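Local coordinates for pyridoxamine 5'-phosphate oxidase-related, FMN-binding protein (Mycobacterium smegmatis, PDB 6ECI) that binds flavin-adenine dinucleotide and probably sequesters it, a role thought to help protect mycobacteria against hypoxic and oxidative stress, at residues P36-V41 with A101-W106; T45-T50 with T112-V117; V41-V46 with L95-R100. All coordinates share one frame; numbering follows the deposited sequence.

Contact 1: residues P36-V41 with A101-W106. With FAD (flavin-adenine dinucleotide), chain U.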
loop_
_atom_site.group_PDB
_atom_site.type_symbol
_atom_site.label_atom_id
_atom_site.label_comp_id
_atom_site.label_asym_id
_atom_site.label_seq_id
_atom_site.Cartn_x
_atom_site.Cartn_y
_atom_site.Cartn_z
ATOM N N PRO B 36 4.749 -3.250 -3.436
ATOM C CA PRO B 36 5.452 -2.003 -3.112
ATOM C C PRO B 36 6.475 -1.679 -4.191
ATOM O O PRO B 36 7.226 -2.549 -4.640
ATOM C CB PRO B 36 6.119 -2.307 -1.766
ATOM C CG PRO B 36 5.334 -3.444 -1.198
ATOM C CD PRO B 36 4.899 -4.262 -2.379
ATOM N N ILE B 37 6.490 -0.423 -4.626
ATOM C CA ILE B 37 7.389 0.009 -5.689
ATOM C C ILE B 37 8.002 1.350 -5.321
ATOM O O ILE B 37 7.347 2.208 -4.718
ATOM C CB ILE B 37 6.674 0.112 -7.053
ATOM C CG1 ILE B 37 5.445 1.019 -6.955
ATOM C CG2 ILE B 37 6.305 -1.265 -7.580
ATOM C CD1 ILE B 37 5.052 1.653 -8.275
ATOM N N ASN B 38 9.269 1.520 -5.683
ATOM C CA ASN B 38 9.898 2.830 -5.700
ATOM C C ASN B 38 9.440 3.563 -6.956
ATOM O O ASN B 38 9.415 2.982 -8.044
ATOM C CB ASN B 38 11.419 2.675 -5.663
ATOM C CG ASN B 38 12.154 3.991 -5.807
ATOM O OD1 ASN B 38 13.216 4.050 -6.424
ATOM N ND2 ASN B 38 11.594 5.053 -5.241
ATOM N N PHE B 39 9.050 4.828 -6.803
ATOM C CA PHE B 39 8.401 5.553 -7.887
ATOM C C PHE B 39 8.800 7.021 -7.852
ATOM O O PHE B 39 9.232 7.544 -6.822
ATOM C CB PHE B 39 6.877 5.444 -7.796
ATOM C CG PHE B 39 6.264 6.381 -6.789
ATOM C CD1 PHE B 39 6.244 6.053 -5.439
ATOM C CD2 PHE B 39 5.718 7.592 -7.187
ATOM C CE1 PHE B 39 5.686 6.915 -4.504
ATOM C CE2 PHE B 39 5.162 8.458 -6.260
ATOM C CZ PHE B 39 5.146 8.117 -4.914
ATOM N N VAL B 40 8.643 7.681 -9.002
ATOM C CA VAL B 40 8.611 9.136 -9.087
ATOM C C VAL B 40 7.458 9.539 -9.991
ATOM O O VAL B 40 6.968 8.755 -10.809
ATOM C CB VAL B 40 9.926 9.766 -9.605
ATOM C CG1 VAL B 40 11.123 9.184 -8.897
ATOM C CG2 VAL B 40 10.049 9.587 -11.107
ATOM N N VAL B 41 7.028 10.787 -9.832
ATOM C CA VAL B 41 5.946 11.363 -10.617
ATOM C C VAL B 41 6.554 12.172 -11.752
ATOM O O VAL B 41 7.454 12.992 -11.524
ATOM C CB VAL B 41 5.034 12.237 -9.743
ATOM C CG1 VAL B 41 3.958 12.888 -10.588
ATOM C CG2 VAL B 41 4.420 11.408 -8.632
ATOM N N ALA B 101 14.840 10.531 -14.283
ATOM C CA ALA B 101 14.042 10.422 -13.071
ATOM C C ALA B 101 14.921 10.226 -11.840
ATOM O O ALA B 101 15.964 9.570 -11.886
ATOM C CB ALA B 101 13.045 9.273 -13.188
ATOM N N GLU B 102 14.483 10.798 -10.720
ATOM C CA GLU B 102 15.251 10.745 -9.473
ATOM C C GLU B 102 14.850 9.524 -8.640
ATOM O O GLU B 102 14.372 9.626 -7.511
ATOM C CB GLU B 102 15.067 12.041 -8.691
ATOM C CG GLU B 102 15.914 13.205 -9.192
ATOM C CD GLU B 102 17.399 12.972 -9.003
ATOM O OE1 GLU B 102 18.048 12.457 -9.938
ATOM O OE2 GLU B 102 17.918 13.302 -7.918
ATOM N N LEU B 103 15.070 8.350 -9.223
ATOM C CA LEU B 103 14.701 7.078 -8.619
ATOM C C LEU B 103 15.890 6.454 -7.903
ATOM O O LEU B 103 17.041 6.601 -8.322
ATOM C CB LEU B 103 14.164 6.096 -9.662
ATOM C CG LEU B 103 12.657 6.202 -9.912
ATOM C CD1 LEU B 103 12.252 5.665 -11.286
ATOM C CD2 LEU B 103 11.862 5.544 -8.797
ATOM N N LEU B 104 15.590 5.747 -6.818
ATOM C CA LEU B 104 16.619 5.018 -6.094
ATOM C C LEU B 104 17.279 4.010 -7.028
ATOM O O LEU B 104 16.578 3.304 -7.766
ATOM C CB LEU B 104 16.019 4.292 -4.890
ATOM C CG LEU B 104 15.569 5.114 -3.679
ATOM C CD1 LEU B 104 14.844 4.227 -2.674
ATOM C CD2 LEU B 104 16.743 5.819 -3.021
ATOM N N PRO B 105 18.602 3.916 -7.038
ATOM C CA PRO B 105 19.255 2.889 -7.850
ATOM C C PRO B 105 19.185 1.541 -7.156
ATOM O O PRO B 105 19.178 1.452 -5.926
ATOM C CB PRO B 105 20.700 3.388 -7.935
ATOM C CG PRO B 105 20.910 4.078 -6.613
ATOM C CD PRO B 105 19.567 4.662 -6.208
ATOM N N TRP B 106 19.132 0.473 -7.950
ATOM C CA TRP B 106 19.320 -0.836 -7.344
ATOM C C TRP B 106 20.118 -1.774 -8.235
ATOM O O TRP B 106 19.957 -1.790 -9.458
ATOM C CB TRP B 106 17.991 -1.514 -6.927
ATOM C CG TRP B 106 16.733 -1.224 -7.706
ATOM C CD1 TRP B 106 15.933 -0.124 -7.588
ATOM C CD2 TRP B 106 16.072 -2.099 -8.634
ATOM N NE1 TRP B 106 14.844 -0.236 -8.421
ATOM C CE2 TRP B 106 14.904 -1.441 -9.071
ATOM C CE3 TRP B 106 16.368 -3.363 -9.156
ATOM C CZ2 TRP B 106 14.034 -2.004 -10.005
ATOM C CZ3 TRP B 106 15.504 -3.919 -10.084
ATOM C CH2 TRP B 106 14.352 -3.240 -10.499
HETATM P PA FAD U . 6.263 -14.048 -6.017
HETATM O O1A FAD U . 7.304 -15.091 -5.842
HETATM O O2A FAD U . 5.378 -14.194 -7.260
HETATM O O5B FAD U . 5.342 -13.918 -4.742
HETATM C C5B FAD U . 4.787 -15.078 -4.090
HETATM C C4B FAD U . 4.121 -14.620 -2.817
HETATM O O4B FAD U . 5.075 -13.890 -2.018
HETATM C C3B FAD U . 2.958 -13.654 -3.006
HETATM O O3B FAD U . 1.742 -14.352 -3.249
HETATM C C2B FAD U . 2.932 -12.902 -1.671
HETATM O O2B FAD U . 2.145 -13.546 -0.676
HETATM C C1B FAD U . 4.415 -12.878 -1.277
HETATM N N9A FAD U . 5.059 -11.603 -1.558
HETATM C C8A FAD U . 5.534 -11.162 -2.766
HETATM N N7A FAD U . 6.051 -9.959 -2.732
HETATM C C5A FAD U . 5.898 -9.576 -1.403
HETATM C C6A FAD U . 6.247 -8.400 -0.715
HETATM N N6A FAD U . 6.845 -7.351 -1.281
HETATM N N1A FAD U . 5.957 -8.345 0.605
HETATM C C2A FAD U . 5.365 -9.393 1.180
HETATM N N3A FAD U . 4.988 -10.548 0.630
HETATM C C4A FAD U . 5.288 -10.577 -0.678
HETATM N N1 FAD U . 9.899 -4.540 -7.455
HETATM C C2 FAD U . 10.046 -3.855 -8.625
HETATM O O2 FAD U . 9.952 -4.420 -9.720
HETATM N N3 FAD U . 10.310 -2.496 -8.594
HETATM C C4 FAD U . 10.444 -1.719 -7.461
HETATM O O4 FAD U . 10.679 -0.516 -7.562
HETATM C C4X FAD U . 10.285 -2.458 -6.222
HETATM N N5 FAD U . 10.397 -1.805 -5.097
HETATM C C5X FAD U . 10.243 -2.513 -3.914
HETATM C C6 FAD U . 10.357 -1.832 -2.704
HETATM C C7 FAD U . 10.210 -2.497 -1.490
HETATM C C7M FAD U . 10.343 -1.728 -0.203
HETATM C C8 FAD U . 9.938 -3.876 -1.484
HETATM C C8M FAD U . 9.779 -4.624 -0.188
HETATM C C9 FAD U . 9.825 -4.559 -2.691
HETATM C C9A FAD U . 9.972 -3.889 -3.899
HETATM N N10 FAD U . 9.860 -4.553 -5.138
HETATM C C10 FAD U . 10.011 -3.867 -6.320
HETATM C "C1'" FAD U . 9.576 -5.991 -5.193
HETATM C "C2'" FAD U . 8.147 -6.299 -5.624
HETATM O "O2'" FAD U . 7.275 -6.271 -4.494
HETATM C "C3'" FAD U . 8.107 -7.680 -6.280
HETATM O "O3'" FAD U . 7.620 -7.578 -7.613
HETATM C "C4'" FAD U . 7.251 -8.675 -5.505
HETATM O "O4'" FAD U . 8.001 -9.071 -4.358
HETATM C "C5'" FAD U . 6.816 -9.864 -6.340
HETATM O "O5'" FAD U . 7.985 -10.530 -6.859
HETATM P P FAD U . 8.001 -12.087 -7.110
HETATM O O1P FAD U . 9.368 -12.651 -6.712
HETATM O O2P FAD U . 7.569 -12.420 -8.485
HETATM O O3P FAD U . 6.934 -12.613 -6.061
#

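Contact 2: residues T45-T50 with T112-V117. With FAD (flavin-adenine dinucleotide), chain U.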
loop_
_atom_site.group_PDB
_atom_site.type_symbol
_atom_site.label_atom_id
_atom_site.label_comp_id
_atom_site.label_asym_id
_atom_site.label_seq_id
_atom_site.Cartn_x
_atom_site.Cartn_y
_atom_site.Cartn_z
ATOM N N THR B 45 2.102 11.231 -14.364
ATOM C CA THR B 45 2.241 9.791 -14.535
ATOM C C THR B 45 3.070 9.259 -13.376
ATOM O O THR B 45 3.836 9.995 -12.748
ATOM C CB THR B 45 2.904 9.402 -15.869
ATOM O OG1 THR B 45 4.302 9.720 -15.828
ATOM C CG2 THR B 45 2.257 10.125 -17.036
ATOM N N VAL B 46 2.911 7.971 -13.098
ATOM C CA VAL B 46 3.604 7.308 -11.999
ATOM C C VAL B 46 4.650 6.391 -12.620
ATOM O O VAL B 46 4.329 5.308 -13.120
ATOM C CB VAL B 46 2.638 6.539 -11.091
ATOM C CG1 VAL B 46 3.388 5.902 -9.929
ATOM C CG2 VAL B 46 1.544 7.465 -10.581
ATOM N N LEU B 47 5.909 6.821 -12.584
ATOM C CA LEU B 47 7.002 6.082 -13.200
ATOM C C LEU B 47 7.672 5.161 -12.192
ATOM O O LEU B 47 7.916 5.548 -11.046
ATOM C CB LEU B 47 8.040 7.044 -13.779
ATOM C CG LEU B 47 9.315 6.395 -14.318
ATOM C CD1 LEU B 47 9.021 5.573 -15.564
ATOM C CD2 LEU B 47 10.362 7.448 -14.607
ATOM N N PHE B 48 7.974 3.939 -12.626
ATOM C CA PHE B 48 8.742 3.015 -11.807
ATOM C C PHE B 48 9.477 2.036 -12.711
ATOM O O PHE B 48 9.191 1.919 -13.905
ATOM C CB PHE B 48 7.852 2.270 -10.807
ATOM C CG PHE B 48 6.831 1.366 -11.442
ATOM C CD1 PHE B 48 5.658 1.885 -11.970
ATOM C CD2 PHE B 48 7.030 -0.004 -11.484
ATOM C CE1 PHE B 48 4.711 1.053 -12.541
ATOM C CE2 PHE B 48 6.087 -0.839 -12.052
ATOM C CZ PHE B 48 4.926 -0.311 -12.580
ATOM N N ARG B 49 10.445 1.341 -12.124
ATOM C CA ARG B 49 11.197 0.303 -12.806
ATOM C C ARG B 49 10.738 -1.063 -12.322
ATOM O O ARG B 49 10.315 -1.228 -11.174
ATOM C CB ARG B 49 12.703 0.466 -12.582
ATOM C CG ARG B 49 13.363 1.343 -13.630
ATOM C CD ARG B 49 14.806 1.705 -13.305
ATOM N NE ARG B 49 15.418 0.866 -12.277
ATOM C CZ ARG B 49 16.094 -0.251 -12.531
ATOM N NH1 ARG B 49 16.235 -0.672 -13.780
ATOM N NH2 ARG B 49 16.629 -0.950 -11.539
ATOM N N THR B 50 10.819 -2.039 -13.214
ATOM C CA THR B 50 10.343 -3.386 -12.950
ATOM C C THR B 50 11.495 -4.364 -13.118
ATOM O O THR B 50 12.358 -4.182 -13.985
ATOM C CB THR B 50 9.166 -3.732 -13.880
ATOM O OG1 THR B 50 7.997 -4.006 -13.098
ATOM C CG2 THR B 50 9.482 -4.921 -14.772
ATOM N N THR B 112 16.926 -2.717 -17.767
ATOM C CA THR B 112 15.936 -1.698 -17.483
ATOM C C THR B 112 14.594 -2.132 -18.056
ATOM O O THR B 112 14.530 -2.803 -19.093
ATOM C CB THR B 112 16.386 -0.330 -18.021
ATOM O OG1 THR B 112 15.737 0.722 -17.294
ATOM C CG2 THR B 112 16.125 -0.184 -19.518
ATOM N N HIS B 113 13.524 -1.790 -17.340
ATOM C CA HIS B 113 12.155 -2.040 -17.789
ATOM C C HIS B 113 11.310 -0.937 -17.161
ATOM O O HIS B 113 10.769 -1.104 -16.067
ATOM C CB HIS B 113 11.666 -3.430 -17.407
ATOM C CG HIS B 113 10.424 -3.842 -18.133
ATOM N ND1 HIS B 113 9.971 -5.144 -18.164
ATOM C CD2 HIS B 113 9.548 -3.120 -18.874
ATOM C CE1 HIS B 113 8.866 -5.205 -18.887
ATOM N NE2 HIS B 113 8.588 -3.991 -19.328
ATOM N N TRP B 114 11.211 0.186 -17.863
ATOM C CA TRP B 114 10.464 1.331 -17.370
ATOM C C TRP B 114 8.974 1.128 -17.603
ATOM O O TRP B 114 8.553 0.745 -18.698
ATOM C CB TRP B 114 10.925 2.612 -18.060
ATOM C CG TRP B 114 12.370 2.942 -17.860
ATOM C CD1 TRP B 114 13.402 2.657 -18.706
ATOM C CD2 TRP B 114 12.943 3.628 -16.743
ATOM N NE1 TRP B 114 14.584 3.123 -18.183
ATOM C CE2 TRP B 114 14.330 3.721 -16.977
ATOM C CE3 TRP B 114 12.419 4.169 -15.566
ATOM C CZ2 TRP B 114 15.199 4.333 -16.077
ATOM C CZ3 TRP B 114 13.284 4.776 -14.673
ATOM C CH2 TRP B 114 14.658 4.854 -14.933
ATOM N N VAL B 115 8.177 1.387 -16.571
ATOM C CA VAL B 115 6.726 1.298 -16.645
ATOM C C VAL B 115 6.142 2.590 -16.092
ATOM O O VAL B 115 6.684 3.171 -15.144
ATOM C CB VAL B 115 6.191 0.077 -15.864
ATOM C CG1 VAL B 115 4.691 -0.087 -16.075
ATOM C CG2 VAL B 115 6.932 -1.186 -16.266
ATOM N N ARG B 116 5.046 3.047 -16.691
ATOM C CA ARG B 116 4.308 4.206 -16.208
ATOM C C ARG B 116 2.860 3.818 -15.965
ATOM O O ARG B 116 2.258 3.100 -16.768
ATOM C CB ARG B 116 4.348 5.372 -17.200
ATOM C CG ARG B 116 5.682 6.077 -17.331
ATOM C CD ARG B 116 5.537 7.305 -18.219
ATOM N NE ARG B 116 6.817 7.770 -18.746
ATOM C CZ ARG B 116 7.621 8.626 -18.123
ATOM N NH1 ARG B 116 7.286 9.123 -16.938
ATOM N NH2 ARG B 116 8.764 8.987 -18.689
ATOM N N VAL B 117 2.302 4.296 -14.859
ATOM C CA VAL B 117 0.873 4.177 -14.607
ATOM C C VAL B 117 0.215 5.411 -15.210
ATOM O O VAL B 117 0.320 6.511 -14.662
ATOM C CB VAL B 117 0.564 4.048 -13.111
ATOM C CG1 VAL B 117 -0.939 3.963 -12.890
ATOM C CG2 VAL B 117 1.251 2.829 -12.535
HETATM P PA FAD U . 6.263 -14.048 -6.017
HETATM O O1A FAD U . 7.304 -15.091 -5.842
HETATM O O2A FAD U . 5.378 -14.194 -7.260
HETATM O O5B FAD U . 5.342 -13.918 -4.742
HETATM C C5B FAD U . 4.787 -15.078 -4.090
HETATM C C4B FAD U . 4.121 -14.620 -2.817
HETATM O O4B FAD U . 5.075 -13.890 -2.018
HETATM C C3B FAD U . 2.958 -13.654 -3.006
HETATM O O3B FAD U . 1.742 -14.352 -3.249
HETATM C C2B FAD U . 2.932 -12.902 -1.671
HETATM O O2B FAD U . 2.145 -13.546 -0.676
HETATM C C1B FAD U . 4.415 -12.878 -1.277
HETATM N N9A FAD U . 5.059 -11.603 -1.558
HETATM C C8A FAD U . 5.534 -11.162 -2.766
HETATM N N7A FAD U . 6.051 -9.959 -2.732
HETATM C C5A FAD U . 5.898 -9.576 -1.403
HETATM C C6A FAD U . 6.247 -8.400 -0.715
HETATM N N6A FAD U . 6.845 -7.351 -1.281
HETATM N N1A FAD U . 5.957 -8.345 0.605
HETATM C C2A FAD U . 5.365 -9.393 1.180
HETATM N N3A FAD U . 4.988 -10.548 0.630
HETATM C C4A FAD U . 5.288 -10.577 -0.678
HETATM N N1 FAD U . 9.899 -4.540 -7.455
HETATM C C2 FAD U . 10.046 -3.855 -8.625
HETATM O O2 FAD U . 9.952 -4.420 -9.720
HETATM N N3 FAD U . 10.310 -2.496 -8.594
HETATM C C4 FAD U . 10.444 -1.719 -7.461
HETATM O O4 FAD U . 10.679 -0.516 -7.562
HETATM C C4X FAD U . 10.285 -2.458 -6.222
HETATM N N5 FAD U . 10.397 -1.805 -5.097
HETATM C C5X FAD U . 10.243 -2.513 -3.914
HETATM C C6 FAD U . 10.357 -1.832 -2.704
HETATM C C7 FAD U . 10.210 -2.497 -1.490
HETATM C C7M FAD U . 10.343 -1.728 -0.203
HETATM C C8 FAD U . 9.938 -3.876 -1.484
HETATM C C8M FAD U . 9.779 -4.624 -0.188
HETATM C C9 FAD U . 9.825 -4.559 -2.691
HETATM C C9A FAD U . 9.972 -3.889 -3.899
HETATM N N10 FAD U . 9.860 -4.553 -5.138
HETATM C C10 FAD U . 10.011 -3.867 -6.320
HETATM C "C1'" FAD U . 9.576 -5.991 -5.193
HETATM C "C2'" FAD U . 8.147 -6.299 -5.624
HETATM O "O2'" FAD U . 7.275 -6.271 -4.494
HETATM C "C3'" FAD U . 8.107 -7.680 -6.280
HETATM O "O3'" FAD U . 7.620 -7.578 -7.613
HETATM C "C4'" FAD U . 7.251 -8.675 -5.505
HETATM O "O4'" FAD U . 8.001 -9.071 -4.358
HETATM C "C5'" FAD U . 6.816 -9.864 -6.340
HETATM O "O5'" FAD U . 7.985 -10.530 -6.859
HETATM P P FAD U . 8.001 -12.087 -7.110
HETATM O O1P FAD U . 9.368 -12.651 -6.712
HETATM O O2P FAD U . 7.569 -12.420 -8.485
HETATM O O3P FAD U . 6.934 -12.613 -6.061
#

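Contact 3: residues V41-V46 with L95-R100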
loop_
_atom_site.group_PDB
_atom_site.type_symbol
_atom_site.label_atom_id
_atom_site.label_comp_id
_atom_site.label_asym_id
_atom_site.label_seq_id
_atom_site.Cartn_x
_atom_site.Cartn_y
_atom_site.Cartn_z
ATOM N N VAL B 41 7.028 10.787 -9.832
ATOM C CA VAL B 41 5.946 11.363 -10.617
ATOM C C VAL B 41 6.554 12.172 -11.752
ATOM O O VAL B 41 7.454 12.992 -11.524
ATOM C CB VAL B 41 5.034 12.237 -9.743
ATOM C CG1 VAL B 41 3.958 12.888 -10.588
ATOM C CG2 VAL B 41 4.420 11.408 -8.632
ATOM N N GLN B 42 6.072 11.940 -12.971
ATOM C CA GLN B 42 6.534 12.661 -14.157
ATOM C C GLN B 42 5.322 13.012 -15.007
ATOM O O GLN B 42 4.725 12.124 -15.624
ATOM C CB GLN B 42 7.527 11.828 -14.966
ATOM C CG GLN B 42 8.936 11.791 -14.424
ATOM C CD GLN B 42 9.904 11.187 -15.418
ATOM O OE1 GLN B 42 9.503 10.440 -16.311
ATOM N NE2 GLN B 42 11.185 11.512 -15.275
ATOM N N ASN B 43 4.969 14.297 -15.044
ATOM C CA ASN B 43 3.900 14.815 -15.899
ATOM C C ASN B 43 2.600 14.036 -15.698
ATOM O O ASN B 43 2.028 13.468 -16.633
ATOM C CB ASN B 43 4.320 14.796 -17.372
ATOM C CG ASN B 43 5.649 15.479 -17.608
ATOM O OD1 ASN B 43 6.579 14.878 -18.146
ATOM N ND2 ASN B 43 5.749 16.741 -17.206
ATOM N N ARG B 44 2.141 14.022 -14.448
ATOM C CA ARG B 44 0.911 13.324 -14.071
ATOM C C ARG B 44 0.945 11.869 -14.533
ATOM O O ARG B 44 -0.032 11.339 -15.063
ATOM C CB ARG B 44 -0.325 14.048 -14.614
ATOM C CG ARG B 44 -0.270 15.552 -14.427
ATOM C CD ARG B 44 -1.635 16.166 -14.183
ATOM N NE ARG B 44 -1.544 17.262 -13.220
ATOM C CZ ARG B 44 -2.586 17.921 -12.721
ATOM N NH1 ARG B 44 -3.819 17.606 -13.098
ATOM N NH2 ARG B 44 -2.392 18.900 -11.847
ATOM N N THR B 45 2.102 11.231 -14.364
ATOM C CA THR B 45 2.241 9.791 -14.535
ATOM C C THR B 45 3.070 9.259 -13.376
ATOM O O THR B 45 3.836 9.995 -12.748
ATOM C CB THR B 45 2.904 9.402 -15.869
ATOM O OG1 THR B 45 4.302 9.720 -15.828
ATOM C CG2 THR B 45 2.257 10.125 -17.036
ATOM N N VAL B 46 2.911 7.971 -13.098
ATOM C CA VAL B 46 3.604 7.308 -11.999
ATOM C C VAL B 46 4.650 6.391 -12.620
ATOM O O VAL B 46 4.329 5.308 -13.120
ATOM C CB VAL B 46 2.638 6.539 -11.091
ATOM C CG1 VAL B 46 3.388 5.902 -9.929
ATOM C CG2 VAL B 46 1.544 7.465 -10.581
ATOM N N LEU B 95 11.504 7.328 -23.219
ATOM C CA LEU B 95 12.697 6.751 -22.607
ATOM C C LEU B 95 13.619 7.835 -22.069
ATOM O O LEU B 95 14.164 7.705 -20.968
ATOM C CB LEU B 95 13.434 5.875 -23.621
ATOM C CG LEU B 95 14.412 4.824 -23.095
ATOM C CD1 LEU B 95 13.678 3.756 -22.301
ATOM C CD2 LEU B 95 15.190 4.202 -24.245
ATOM N N ALA B 96 13.802 8.916 -22.831
ATOM C CA ALA B 96 14.683 9.990 -22.384
ATOM C C ALA B 96 14.142 10.665 -21.131
ATOM O O ALA B 96 14.914 11.063 -20.250
ATOM C CB ALA B 96 14.878 11.010 -23.505
ATOM N N GLU B 97 12.818 10.798 -21.028
ATOM C CA GLU B 97 12.235 11.397 -19.833
ATOM C C GLU B 97 12.377 10.476 -18.627
ATOM O O GLU B 97 12.598 10.944 -17.504
ATOM C CB GLU B 97 10.767 11.744 -20.083
ATOM C CG GLU B 97 10.046 12.339 -18.881
ATOM C CD GLU B 97 10.566 13.714 -18.499
ATOM O OE1 GLU B 97 11.237 14.354 -19.335
ATOM O OE2 GLU B 97 10.304 14.156 -17.361
ATOM N N ALA B 98 12.262 9.162 -18.841
ATOM C CA ALA B 98 12.361 8.221 -17.730
ATOM C C ALA B 98 13.769 8.169 -17.154
ATOM O O ALA B 98 13.937 7.912 -15.956
ATOM C CB ALA B 98 11.925 6.827 -18.180
ATOM N N GLN B 99 14.787 8.410 -17.979
ATOM C CA GLN B 99 16.163 8.306 -17.513
ATOM C C GLN B 99 16.608 9.512 -16.693
ATOM O O GLN B 99 17.592 9.408 -15.954
ATOM C CB GLN B 99 17.101 8.096 -18.703
ATOM C CG GLN B 99 16.849 6.783 -19.432
ATOM C CD GLN B 99 17.618 6.664 -20.733
ATOM O OE1 GLN B 99 18.229 7.627 -21.201
ATOM N NE2 GLN B 99 17.587 5.478 -21.328
ATOM N N ARG B 100 15.911 10.641 -16.794
ATOM C CA ARG B 100 16.189 11.770 -15.917
ATOM C C ARG B 100 15.527 11.636 -14.551
ATOM O O ARG B 100 15.649 12.553 -13.733
ATOM C CB ARG B 100 15.735 13.083 -16.559
ATOM C CG ARG B 100 15.935 13.181 -18.057
ATOM C CD ARG B 100 15.539 14.559 -18.601
ATOM N NE ARG B 100 14.503 15.227 -17.809
ATOM C CZ ARG B 100 14.740 16.121 -16.851
ATOM N NH1 ARG B 100 15.986 16.467 -16.549
ATOM N NH2 ARG B 100 13.728 16.668 -16.188
#

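Contact 1: residues P36-V41 with A101-W106
N38 meets L104 because its CG lies anti to the backbone N (chi1 175°), which carries the side-chain amide toward the loop 101-106. In V40, CG1 stands anti to the carbonyl carbon and turns to L103. Both residues sit on strand 31-41 of the split beta-barrel expected for the pyridoxamine 5'-phosphate oxidase family. The loop follows helix 92-99. One hydrogen bond joins the segments: N of L104 donates to OD1 of N38 over 2.9 Å. It lies in the carbonyl plane on a lone pair, but is bent to 130° at the hydrogen. ND2 of N38 donates to O of A20, so bonds at both ends fix the rotation of the amide. The side chains of N38 and L103 run alongside in opposite senses, with L103 CD2 3.4 Å from N38 CG. L104 lies across N38 and touches its OD1 with CB. Further along the strand, V40 packs by both methyls. Its CG1 lies 3.5 Å from L103 CG, and its CG2 lies 3.7 Å from A101 CB. E102, between these two partners, is the centre of an inverse gamma turn. F129 of the second subunit packs on N38 and L104. P36, I37 and N38 also line the FAD pocket. There the backbone N of N38 donates to FAD O4 at 3.1 Å.

Contact 2: residues T45-T50 with T112-V117
F48 and V115 form a hydrogen-bonded antiparallel pair. N of F48 to O of V115 and N of V115 to O of F48 both measure 2.9 Å. The next such pair is less even: V117 N donates to V46 O at 2.9 Å, while the return bond from V46 N to V117 O is weak. Beyond the strand ends, T50 N donates to H113 O at 3.0 Å. FAD N3 donates to the backbone O of R49 at 2.9 Å. The protein bonds join strands 46-49 and 114-119 in the antiparallel sheet, part of the split barrel of this FMN-binding family. CH-pi contacts occur on both faces of the sheet. On the face with L47 and R116, R49 CG lies over the six-membered ring of W114, 3.7 Å from its centroid. On the other face, F48 CG sits between the backbone N and the carbonyl carbon (chi1 64°), and V115 CB lies over one face of its ring. V117 CG2 meets that ring at its edge. Polar side chains add further bonds. NH1 of R116 donates to T45 OG1 at 3.2 Å and also to Q42 OE1. T45 OG1 also bonds to Q42 O, at a doubtfully short distance. L47 CD1 lies over the centre of the R116 guanidinium, whose NE makes a salt bridge to D94. NH1 of R49 donates to K111 O, and its guanidinium makes a cation-pi contact with the poorly ordered W106.

Contact 3: residues V41-V46 with L95-R100
Q42 and E97 reach toward each other tip to tip, and their meeting is the close part of this contact. The side chain of Q42 is extended beyond CG (chi2 -169°), which brings its amide up to the helix 92-99. NE2 of Q42 donates to the backbone O of E97 at 2.7 Å. The bond is fairly straight, 153° at the hydrogen, but the donor stands above the carbonyl plane, 42° out of it. OE1 of Q42 rests 3.2 Å from CG of E97. Q42 is buried, and its OE1 also accepts a hydrogen bond from NH1 of R116. The amide thus has a partner at each end.

Q42 belongs to the hairpin that links strand 31-41 to strand 46-49. Its N donates to O of T45, and T45 N donates weakly to O of Q42. These bonds close a tight two-residue turn in which N43 and R44 take left-handed helical backbone angles.

The outer side is much looser. N43 is exposed and only comes within 3.9 Å of E97, OD1 to OE2. The E97 chain is bent at chi2, and its OE1 forms a long salt bridge with R100 NE, at 3.7 Å. R100 is exposed as well.

The carbonyl of E97 lies in the last turn of the helix, where the bond it receives from R100 N is weak. The amide of Q42 adds a second donor to it. The cationic R116 at OE1 would probably polarise this amide, favour its orientation and make NE2 a somewhat stronger donor.

In the fold
From the N terminus, the chain first supplies 36-41, then the hairpin 41-46, then 45-50. Their partners follow the intervening helix and strands in the order 95-100, 101-106 and 112-117. Contact 3 therefore closes the shortest loop and lies within that of contact 1. Contact 2 crosses contact 1, because it starts between the two segments of contact 1 and ends beyond the second. Contacts 2 and 3 share T45 and V46. Contact 1 lays the loop after helix 92-99 on strand 31-41, contact 3 ties the hairpin tip to that helix, and contact 2 joins strands 46-49 and 114-119. Contacts 1 and 2 meet through V40 and L47 and both touch the same FAD.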